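Local coordinates for protein glycosaminoglycan xylosylkinase (Hydra vulgaris, PDB 5XOM) that probably phosphorylates the xylose of the glycosaminoglycan-protein linkage region, acting as a Fam20-family sugar kinase of the secretory pathway, at residues P258-L263 / V316-L321; D265-D270 / S310-L315; A85-K90 / K170-T175; K90-K95 / C190-R195. All blocks are in the same frame, centred on the assembly; numbering follows the deposited sequence.

Interaction 1: residues P258-L263 / V316-L321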
# COMPACT_ATOMS: atom_id res chain seq x y z
N PRO A 258 21.69 -11.30 -10.24
CA PRO A 258 20.48 -10.98 -11.01
C PRO A 258 20.69 -10.18 -12.29
O PRO A 258 19.69 -9.88 -12.96
CB PRO A 258 19.67 -10.16 -9.99
CG PRO A 258 20.72 -9.44 -9.22
CD PRO A 258 21.90 -10.38 -9.12
N ARG A 259 21.92 -9.82 -12.65
CA ARG A 259 22.11 -8.83 -13.71
C ARG A 259 21.57 -9.31 -15.04
O ARG A 259 20.89 -8.57 -15.75
CB ARG A 259 23.58 -8.45 -13.86
CG ARG A 259 23.76 -7.36 -14.90
CD ARG A 259 23.06 -6.06 -14.49
NE ARG A 259 23.34 -5.69 -13.11
CZ ARG A 259 24.41 -5.00 -12.73
NH1 ARG A 259 25.30 -4.59 -13.63
NH2 ARG A 259 24.58 -4.70 -11.45
N LEU A 260 21.89 -10.55 -15.43
CA LEU A 260 21.52 -11.00 -16.77
C LEU A 260 20.02 -11.24 -16.87
O LEU A 260 19.40 -10.90 -17.89
CB LEU A 260 22.31 -12.26 -17.15
CG LEU A 260 21.87 -12.93 -18.45
CD1 LEU A 260 22.31 -12.08 -19.64
CD2 LEU A 260 22.49 -14.32 -18.57
N LEU A 261 19.40 -11.78 -15.82
CA LEU A 261 17.95 -11.92 -15.84
C LEU A 261 17.26 -10.55 -15.83
O LEU A 261 16.17 -10.40 -16.40
CB LEU A 261 17.48 -12.77 -14.67
CG LEU A 261 17.82 -14.26 -14.76
CD1 LEU A 261 17.30 -15.00 -13.54
CD2 LEU A 261 17.26 -14.85 -16.04
N ASP A 262 17.87 -9.56 -15.18
CA ASP A 262 17.34 -8.20 -15.27
C ASP A 262 17.34 -7.70 -16.71
O ASP A 262 16.35 -7.13 -17.18
CB ASP A 262 18.13 -7.25 -14.37
CG ASP A 262 17.71 -7.32 -12.91
OD1 ASP A 262 16.86 -8.17 -12.56
OD2 ASP A 262 18.23 -6.53 -12.10
N LEU A 263 18.46 -7.91 -17.43
CA LEU A 263 18.51 -7.44 -18.81
C LEU A 263 17.53 -8.19 -19.70
O LEU A 263 17.03 -7.63 -20.68
CB LEU A 263 19.93 -7.58 -19.37
CG LEU A 263 21.04 -6.76 -18.72
CD1 LEU A 263 22.37 -7.02 -19.41
CD2 LEU A 263 20.71 -5.27 -18.74
N VAL A 316 16.14 -14.22 -26.64
CA VAL A 316 16.19 -15.21 -27.72
C VAL A 316 17.52 -15.95 -27.72
O VAL A 316 17.57 -17.16 -27.95
CB VAL A 316 15.92 -14.52 -29.07
CG1 VAL A 316 16.18 -15.48 -30.22
CG2 VAL A 316 14.48 -14.01 -29.13
N GLN A 317 18.62 -15.24 -27.45
CA GLN A 317 19.93 -15.89 -27.50
C GLN A 317 20.26 -16.61 -26.19
O GLN A 317 20.90 -17.66 -26.21
CB GLN A 317 21.01 -14.87 -27.86
CG GLN A 317 20.91 -14.38 -29.30
CD GLN A 317 22.00 -13.39 -29.68
OE1 GLN A 317 22.63 -12.79 -28.82
NE2 GLN A 317 22.24 -13.24 -30.98
N CYS A 318 19.83 -16.07 -25.05
CA CYS A 318 20.16 -16.68 -23.76
C CYS A 318 19.20 -17.79 -23.36
O CYS A 318 19.62 -18.74 -22.69
CB CYS A 318 20.18 -15.61 -22.66
SG CYS A 318 21.50 -14.36 -22.81
N CYS A 319 17.93 -17.70 -23.76
CA CYS A 319 16.90 -18.65 -23.35
C CYS A 319 16.94 -18.90 -21.85
O CYS A 319 17.03 -20.04 -21.38
CB CYS A 319 16.99 -19.95 -24.15
SG CYS A 319 16.27 -19.79 -25.80
N ARG A 320 16.96 -17.81 -21.09
CA ARG A 320 16.74 -17.84 -19.66
C ARG A 320 15.67 -16.80 -19.33
O ARG A 320 15.62 -15.74 -19.96
CB ARG A 320 18.03 -17.57 -18.89
CG ARG A 320 19.16 -18.54 -19.26
CD ARG A 320 20.52 -18.07 -18.77
NE ARG A 320 20.55 -17.88 -17.32
CZ ARG A 320 20.80 -18.86 -16.46
NH1 ARG A 320 21.06 -20.08 -16.90
NH2 ARG A 320 20.79 -18.61 -15.15
N LEU A 321 14.82 -17.11 -18.37
CA LEU A 321 13.72 -16.22 -18.04
C LEU A 321 13.40 -16.38 -16.57
O LEU A 321 13.22 -17.51 -16.09
CB LEU A 321 12.48 -16.50 -18.89
CG LEU A 321 11.24 -15.64 -18.59
CD1 LEU A 321 11.54 -14.15 -18.73
CD2 LEU A 321 10.07 -16.03 -19.49
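Leu261 and Leu321 make the closest backbone approach between the first turn of helix 259-273 and the chain that leaves helix 313-318, their CA atoms lying 6.4 Å apart. Cys319, the first residue past helix 313-318, has a positive phi of 47°, after which Arg320 and Leu321 run extended past the first helix. No hydrogen bond joins the two segments, and the contact is one of aliphatic groups and sulfur. Leu260 straddles it with both methyls: CD1 meets Cys318 SG at 4.0 Å, while CD2 lies 4.2 Å from Arg320 CD and approaches the guanidinium obliquely. Leu261 crosses Arg320 at about a right angle, its CD2 touching Arg320 CB at 4.0 Å and standing 4.1 Å from Leu321 N. The long arginine thus contributes its aliphatic part to a largely buried interface. Cys318 SG, the atom that meets Leu260, is also bonded to Cys245, and Cys319 is linked to Cys378. In the kinase-like fold helix 259-273 probably corresponds to helix αE. Strand 388-389 closes over this end of it, with Ile389 touching both Leu261 and Arg320 and Leu321 hydrogen-bonded through its backbone to Val387 and Ile389.

Interaction 2: residues D265-D270 / S310-L315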
# COMPACT_ATOMS: atom_id res chain seq x y z
N ASP A 265 14.52 -9.40 -18.55
CA ASP A 265 13.29 -8.69 -18.19
C ASP A 265 13.15 -7.39 -18.98
O ASP A 265 12.11 -7.12 -19.59
CB ASP A 265 13.26 -8.35 -16.69
CG ASP A 265 12.88 -9.54 -15.81
OD1 ASP A 265 12.40 -10.56 -16.34
OD2 ASP A 265 13.04 -9.41 -14.58
N THR A 266 14.21 -6.57 -18.96
CA THR A 266 14.15 -5.25 -19.57
C THR A 266 14.09 -5.34 -21.09
O THR A 266 13.53 -4.45 -21.74
CB THR A 266 15.33 -4.41 -19.10
OG1 THR A 266 15.23 -4.21 -17.68
CG2 THR A 266 15.37 -3.05 -19.79
N SER A 267 14.64 -6.41 -21.69
CA SER A 267 14.52 -6.56 -23.13
C SER A 267 13.08 -6.87 -23.53
O SER A 267 12.62 -6.43 -24.59
CB SER A 267 15.46 -7.65 -23.63
OG SER A 267 14.95 -8.94 -23.35
N ILE A 268 12.35 -7.60 -22.68
CA ILE A 268 10.93 -7.84 -22.92
C ILE A 268 10.15 -6.54 -22.80
O ILE A 268 9.30 -6.21 -23.64
CB ILE A 268 10.40 -8.91 -21.95
CG1 ILE A 268 10.96 -10.29 -22.32
CG2 ILE A 268 8.87 -8.92 -21.93
CD1 ILE A 268 10.74 -11.33 -21.25
N PHE A 269 10.44 -5.76 -21.75
CA PHE A 269 9.77 -4.49 -21.55
C PHE A 269 10.08 -3.53 -22.70
O PHE A 269 9.19 -2.87 -23.23
CB PHE A 269 10.19 -3.91 -20.20
CG PHE A 269 9.74 -2.49 -19.95
CD1 PHE A 269 8.44 -2.23 -19.51
CD2 PHE A 269 10.62 -1.43 -20.08
CE1 PHE A 269 8.03 -0.94 -19.25
CE2 PHE A 269 10.21 -0.12 -19.81
CZ PHE A 269 8.91 0.12 -19.39
N ASP A 270 11.35 -3.46 -23.11
CA ASP A 270 11.73 -2.58 -24.21
C ASP A 270 11.12 -3.04 -25.53
O ASP A 270 10.78 -2.20 -26.38
CB ASP A 270 13.25 -2.49 -24.33
CG ASP A 270 13.86 -1.54 -23.31
OD1 ASP A 270 13.14 -0.61 -22.85
OD2 ASP A 270 15.05 -1.69 -22.97
N SER A 310 14.78 -7.74 -32.83
CA SER A 310 16.16 -7.68 -32.35
C SER A 310 16.25 -7.16 -30.92
O SER A 310 17.24 -7.44 -30.23
CB SER A 310 17.00 -6.80 -33.28
OG SER A 310 16.52 -5.47 -33.30
N ILE A 311 15.26 -6.39 -30.46
CA ILE A 311 15.27 -5.92 -29.07
C ILE A 311 15.23 -7.10 -28.11
O ILE A 311 15.83 -7.05 -27.02
CB ILE A 311 14.09 -4.96 -28.83
CG1 ILE A 311 14.16 -3.78 -29.82
CG2 ILE A 311 14.09 -4.47 -27.39
CD1 ILE A 311 12.96 -2.81 -29.73
N LEU A 312 14.57 -8.19 -28.49
CA LEU A 312 14.43 -9.37 -27.64
C LEU A 312 15.67 -10.26 -27.66
O LEU A 312 15.62 -11.35 -27.09
CB LEU A 312 13.23 -10.21 -28.08
CG LEU A 312 11.83 -9.81 -27.63
CD1 LEU A 312 10.83 -10.74 -28.30
CD2 LEU A 312 11.69 -9.84 -26.11
N SER A 313 16.76 -9.83 -28.29
CA SER A 313 17.96 -10.67 -28.42
C SER A 313 18.45 -11.26 -27.10
O SER A 313 18.84 -12.45 -27.11
CB SER A 313 19.08 -9.87 -29.08
OG SER A 313 18.91 -9.83 -30.49
N PRO A 314 18.48 -10.55 -25.97
CA PRO A 314 18.89 -11.21 -24.72
C PRO A 314 18.04 -12.43 -24.40
O PRO A 314 18.58 -13.46 -23.99
CB PRO A 314 18.74 -10.11 -23.67
CG PRO A 314 18.93 -8.85 -24.43
CD PRO A 314 18.29 -9.10 -25.76
N LEU A 315 16.72 -12.35 -24.59
CA LEU A 315 15.89 -13.52 -24.31
C LEU A 315 16.09 -14.60 -25.36
O LEU A 315 16.22 -15.78 -25.02
CB LEU A 315 14.41 -13.12 -24.23
CG LEU A 315 13.45 -14.30 -24.10
CD1 LEU A 315 13.51 -14.88 -22.69
CD2 LEU A 315 12.04 -13.86 -24.44
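Ser267 and Leu312, with CA atoms 5.3 Å apart, mark where helix 259-273, the probable αE helix of the kinase-like fold, meets a 3-10 segment that runs into helix 313-318. Leu312 occupies the N-cap position of that second helix. The close packing centres on the small Ser267. Its CB faces the ring of Pro314, 3.8 Å from CG, and also lies 3.5 Å from Ile311 O, so a serine CH group rather than a polar donor sits against this carbonyl. An alanine in place of Pro314 would lose CG and CD and would probably leave a gap beside Ser267 CB.

The other apolar contacts flank this centre. Leu312 reaches back with CD2 to Ile268, 3.9 Å from CG1, and the two side chains cross obliquely; the same methyl rests over the main chain, near Ile268 CA and Ser267 O. Farther along, Ile268 CD1 meets Leu315 CD2 at 4.3 Å. On the other flank Ile311 CG2 packs against Asp270 CB at 3.7 Å, touching the aspartate through its methylene, while the carboxylate turns to a salt bridge with Arg278.

No hydrogen bond spans the contact; the polar ends of Ser267, Asp270 and Ser313 bond within their own segment or to residues nearby. Ser267 OG, held between its own backbone N and carbonyl carbon (chi1 77°), bonds to Ile264 O one turn back. In the 3-10 turn, Ser310 O accepts two bonds from the same face of its plane, from Ser313 N and from Ser313 OG, the latter at 2.9 Å.

Interaction 3: residues A85-K90 / K170-T175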
# COMPACT_ATOMS: atom_id res chain seq x y z
N ALA A 85 14.02 26.34 -12.71
CA ALA A 85 14.03 25.65 -13.99
C ALA A 85 15.37 25.89 -14.68
O ALA A 85 15.86 27.01 -14.70
CB ALA A 85 12.88 26.11 -14.90
N THR A 86 15.95 24.82 -15.23
CA THR A 86 17.21 24.94 -15.96
C THR A 86 17.30 23.86 -17.03
O THR A 86 16.37 23.08 -17.24
CB THR A 86 18.41 24.87 -15.01
OG1 THR A 86 19.61 25.11 -15.75
CG2 THR A 86 18.49 23.51 -14.34
N THR A 87 18.45 23.83 -17.70
CA THR A 87 18.73 22.87 -18.76
C THR A 87 20.24 22.71 -18.85
O THR A 87 21.00 23.57 -18.39
CB THR A 87 18.14 23.32 -20.09
OG1 THR A 87 18.12 22.22 -21.01
CG2 THR A 87 18.97 24.46 -20.69
N GLY A 88 20.69 21.60 -19.45
CA GLY A 88 22.09 21.22 -19.41
C GLY A 88 22.74 21.10 -20.78
O GLY A 88 22.07 21.02 -21.82
N TYR A 89 24.07 21.06 -20.77
CA TYR A 89 24.86 20.88 -21.98
C TYR A 89 25.06 19.41 -22.31
O TYR A 89 25.35 19.07 -23.47
CB TYR A 89 26.23 21.54 -21.84
CG TYR A 89 26.23 23.06 -21.87
CD1 TYR A 89 26.30 23.75 -23.08
CD2 TYR A 89 26.17 23.80 -20.70
CE1 TYR A 89 26.31 25.13 -23.12
CE2 TYR A 89 26.17 25.19 -20.72
CZ TYR A 89 26.24 25.85 -21.94
OH TYR A 89 26.25 27.23 -21.96
N LYS A 90 24.92 18.54 -21.32
CA LYS A 90 25.12 17.11 -21.49
C LYS A 90 23.89 16.46 -22.11
O LYS A 90 22.76 16.92 -21.93
CB LYS A 90 25.44 16.45 -20.15
CG LYS A 90 24.32 16.57 -19.09
CD LYS A 90 24.34 17.91 -18.35
CE LYS A 90 23.19 18.01 -17.36
NZ LYS A 90 23.23 19.29 -16.62
N LYS A 170 19.60 31.40 -16.43
CA LYS A 170 20.01 31.97 -17.71
C LYS A 170 20.30 30.91 -18.76
O LYS A 170 20.00 31.12 -19.94
CB LYS A 170 21.27 32.81 -17.59
CG LYS A 170 21.15 34.08 -18.34
CD LYS A 170 22.56 34.38 -18.75
CE LYS A 170 22.60 35.68 -19.47
NZ LYS A 170 24.00 35.85 -19.85
N LYS A 171 20.88 29.78 -18.36
CA LYS A 171 21.22 28.75 -19.32
C LYS A 171 20.01 28.32 -20.13
O LYS A 171 20.11 28.07 -21.33
CB LYS A 171 21.83 27.55 -18.61
CG LYS A 171 23.07 26.98 -19.27
CD LYS A 171 23.51 25.71 -18.55
CE LYS A 171 23.55 25.91 -17.04
NZ LYS A 171 23.97 24.66 -16.34
N LEU A 172 18.85 28.26 -19.48
CA LEU A 172 17.61 27.88 -20.15
C LEU A 172 16.92 29.08 -20.78
O LEU A 172 16.48 29.01 -21.93
CB LEU A 172 16.68 27.18 -19.16
CG LEU A 172 15.22 26.99 -19.56
CD1 LEU A 172 15.10 26.02 -20.72
CD2 LEU A 172 14.39 26.50 -18.38
N ALA A 173 16.84 30.20 -20.04
CA ALA A 173 16.10 31.36 -20.51
C ALA A 173 16.61 31.87 -21.85
O ALA A 173 15.82 32.30 -22.70
CB ALA A 173 16.15 32.48 -19.46
N THR A 174 17.93 31.84 -22.07
CA THR A 174 18.47 32.38 -23.31
C THR A 174 18.17 31.52 -24.53
O THR A 174 18.55 31.92 -25.64
CB THR A 174 19.99 32.58 -23.21
OG1 THR A 174 20.63 31.30 -23.06
CG2 THR A 174 20.34 33.46 -22.03
N THR A 175 17.50 30.38 -24.38
CA THR A 175 17.11 29.57 -25.53
C THR A 175 15.62 29.65 -25.80
O THR A 175 15.09 28.87 -26.60
CB THR A 175 17.54 28.11 -25.35
OG1 THR A 175 16.76 27.48 -24.33
CG2 THR A 175 19.01 28.02 -24.97
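Lys171 lays its aliphatic chain between Tyr89 and the backbone of Thr87. Its CD atom approaches the tyrosine ring obliquely, 3.5 Å from Tyr89 CE2, and lies 3.3 Å from Thr87 O. The chain bends at chi3 (-48°), which turns CE, 3.7 Å from Thr87 O, to stay beside that carbonyl. An alanine in place of Lys171 would lose everything beyond CB and would probably leave the Tyr89 ring without this partner and freer to turn.

Leu172 forms the buried half of the contact. CD2 meets Ala85 CB at 3.8 Å, and Thr87 CG2 sits against Leu172 CA at 3.7 Å. The threonine methyl is placed there while OG1, anti to the backbone N (chi1 -165°), bonds to Lys95 O across the loop. Behind Leu172, its carbonyl O takes bonds from both Thr175 N and Thr175 OG1, the hydroxyl lying in the carbonyl plane on a lone pair at 2.9 Å, which closes the end of the short helix.

Helix 170-173 thus packs against the end of strand 82-86, an outermost strand of the antiparallel sheet in the probable N-lobe. Val164 of helix 160-164 touches Ala85 and Leu172, Phe186 of strand 184-186 backs Leu172, and Phe98 of strand 96-100 borders Ala85.

Interaction 4: residues K90-K95 / C190-R195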
# COMPACT_ATOMS: atom_id res chain seq x y z
N LYS A 90 24.92 18.54 -21.32
CA LYS A 90 25.12 17.11 -21.49
C LYS A 90 23.89 16.46 -22.11
O LYS A 90 22.76 16.92 -21.93
CB LYS A 90 25.44 16.45 -20.15
CG LYS A 90 24.32 16.57 -19.09
CD LYS A 90 24.34 17.91 -18.35
CE LYS A 90 23.19 18.01 -17.36
NZ LYS A 90 23.23 19.29 -16.62
N GLY A 91 24.12 15.38 -22.84
CA GLY A 91 23.04 14.60 -23.39
C GLY A 91 22.77 14.92 -24.85
O GLY A 91 23.34 15.84 -25.45
N THR A 92 21.87 14.12 -25.42
CA THR A 92 21.50 14.21 -26.82
C THR A 92 20.13 14.82 -27.04
O THR A 92 19.82 15.23 -28.17
CB THR A 92 21.50 12.80 -27.43
OG1 THR A 92 20.81 12.81 -28.69
CG2 THR A 92 20.80 11.83 -26.48
N GLN A 93 19.32 14.91 -25.99
CA GLN A 93 17.90 15.21 -26.12
C GLN A 93 17.55 16.54 -25.45
O GLN A 93 18.11 16.88 -24.41
CB GLN A 93 17.07 14.08 -25.52
CG GLN A 93 17.22 12.78 -26.29
CD GLN A 93 16.84 12.93 -27.75
OE1 GLN A 93 15.78 13.47 -28.07
NE2 GLN A 93 17.70 12.46 -28.64
N LEU A 94 16.62 17.27 -26.06
CA LEU A 94 16.16 18.51 -25.46
C LEU A 94 15.25 18.19 -24.29
O LEU A 94 14.28 17.43 -24.43
CB LEU A 94 15.44 19.37 -26.49
CG LEU A 94 14.77 20.63 -25.96
CD1 LEU A 94 15.78 21.48 -25.22
CD2 LEU A 94 14.17 21.43 -27.12
N LYS A 95 15.56 18.75 -23.12
CA LYS A 95 14.75 18.59 -21.93
C LYS A 95 15.06 19.75 -20.99
O LYS A 95 15.97 20.55 -21.24
CB LYS A 95 14.99 17.25 -21.25
CG LYS A 95 16.39 17.10 -20.66
CD LYS A 95 16.68 15.65 -20.31
CE LYS A 95 18.09 15.47 -19.76
NZ LYS A 95 18.39 14.03 -19.50
N CYS A 190 21.76 21.18 -25.34
CA CYS A 190 22.31 19.83 -25.46
C CYS A 190 23.10 19.70 -26.77
O CYS A 190 23.18 20.62 -27.58
CB CYS A 190 21.17 18.82 -25.39
SG CYS A 190 20.23 18.70 -26.92
N LEU A 191 23.70 18.51 -26.97
CA LEU A 191 24.61 18.31 -28.10
C LEU A 191 23.93 18.62 -29.43
O LEU A 191 24.50 19.31 -30.29
CB LEU A 191 25.14 16.88 -28.13
CG LEU A 191 26.08 16.37 -27.05
CD1 LEU A 191 26.30 14.87 -27.24
CD2 LEU A 191 27.39 17.17 -27.03
N TYR A 192 22.73 18.10 -29.64
CA TYR A 192 22.01 18.31 -30.90
C TYR A 192 21.00 19.44 -30.79
O TYR A 192 20.26 19.68 -31.75
CB TYR A 192 21.31 17.03 -31.33
CG TYR A 192 22.25 15.86 -31.50
CD1 TYR A 192 23.48 16.03 -32.08
CD2 TYR A 192 21.91 14.60 -31.07
CE1 TYR A 192 24.36 14.97 -32.23
CE2 TYR A 192 22.78 13.53 -31.22
CZ TYR A 192 24.01 13.72 -31.80
OH TYR A 192 24.88 12.66 -31.95
N CYS A 193 20.98 20.15 -29.67
CA CYS A 193 20.03 21.23 -29.49
C CYS A 193 20.43 22.42 -30.34
O CYS A 193 21.60 22.82 -30.36
CB CYS A 193 19.96 21.60 -28.01
SG CYS A 193 19.06 20.39 -26.99
N ASN A 194 19.47 22.98 -31.08
CA ASN A 194 19.73 24.18 -31.86
C ASN A 194 18.43 24.89 -32.16
O ASN A 194 17.34 24.32 -32.08
CB ASN A 194 20.48 23.86 -33.16
CG ASN A 194 19.65 23.05 -34.12
OD1 ASN A 194 18.88 23.59 -34.91
ND2 ASN A 194 19.80 21.73 -34.05
N ARG A 195 18.58 26.16 -32.53
CA ARG A 195 17.46 27.08 -32.71
C ARG A 195 16.48 26.61 -33.79
O ARG A 195 15.30 26.96 -33.75
CB ARG A 195 18.02 28.47 -33.04
CG ARG A 195 17.05 29.47 -33.64
CD ARG A 195 17.77 30.79 -33.87
NE ARG A 195 16.89 31.94 -33.67
CZ ARG A 195 16.96 32.74 -32.61
NH1 ARG A 195 17.87 32.52 -31.67
NH2 ARG A 195 16.12 33.77 -32.50
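Gly91 O accepts a hydrogen bond from Leu191 N across two irregular segments, whose CA atoms come within 5.3 Å at Thr92 and Leu191. The bond is 3.1 Å long and nearly straight, with an angle of 164° at the hydrogen. Gly91 adopts a positive phi of 99°, and at its backbone angles any side chain would jam against the carbonyl O of Lys90. The same Gly91 O also has aliphatic neighbours, with Leu191 CG 3.2 Å away and Cys190 CB somewhat farther off.

Residues 190 to 193 form a type I beta turn, closed by the backbone bond from Cys193 N to Cys190 O and clamped by the Cys190-Cys193 disulfide, a Cys-X-X-Cys arrangement. The segment it meets is the connection between strands 82-86 and 96-100, the first two of the sheet, and is probably the counterpart of the glycine-rich loop of protein kinases. The sulfurs face that loop. Cys190 SG, lodged between its own backbone N and carbonyl carbon (chi1 77°), lies 3.7 Å from Thr92 O and equally close to Gln93 C. Cys193 SG packs against Leu94, 3.8 Å from CB and near CD1, and Leu94 in turn touches Arg114.

Thr92 and Tyr192 meet on the more exposed part of the contact. Thr92 OG1 lies near the plane of the tyrosine ring at its edge, 3.2 Å from Tyr192 CD2 and 3.3 Å from Tyr192 CE2, approaching ring carbons that carry hydrogens. The hydroxyl also receives a weak bond from Gln93 NE2, whose partner oxygen OE1 accepts from Asp130 N.

Overall arrangement
From the N terminus, residues 85-90 run off the outermost strand 82-86 and pack on helix 170-173 in interaction 3, closing a loop of about 80 residues. Residues 90-95 follow at once and meet 190-195 in interaction 4. The two loops cross, share Lys90 and lie with centres 10 Å apart, together tying the first hairpin of the sheet to later helical and disulfide-bearing segments. Further on, interaction 1 closes a loop between residues 258-263 and 316-321, and interaction 2 is nested inside it. Both join helix 259-273 to helix 313-318, touching through Leu321 and Ile268. Interactions 1 and 3, with centres about 39 Å apart, lie on opposite sides of the chain centre.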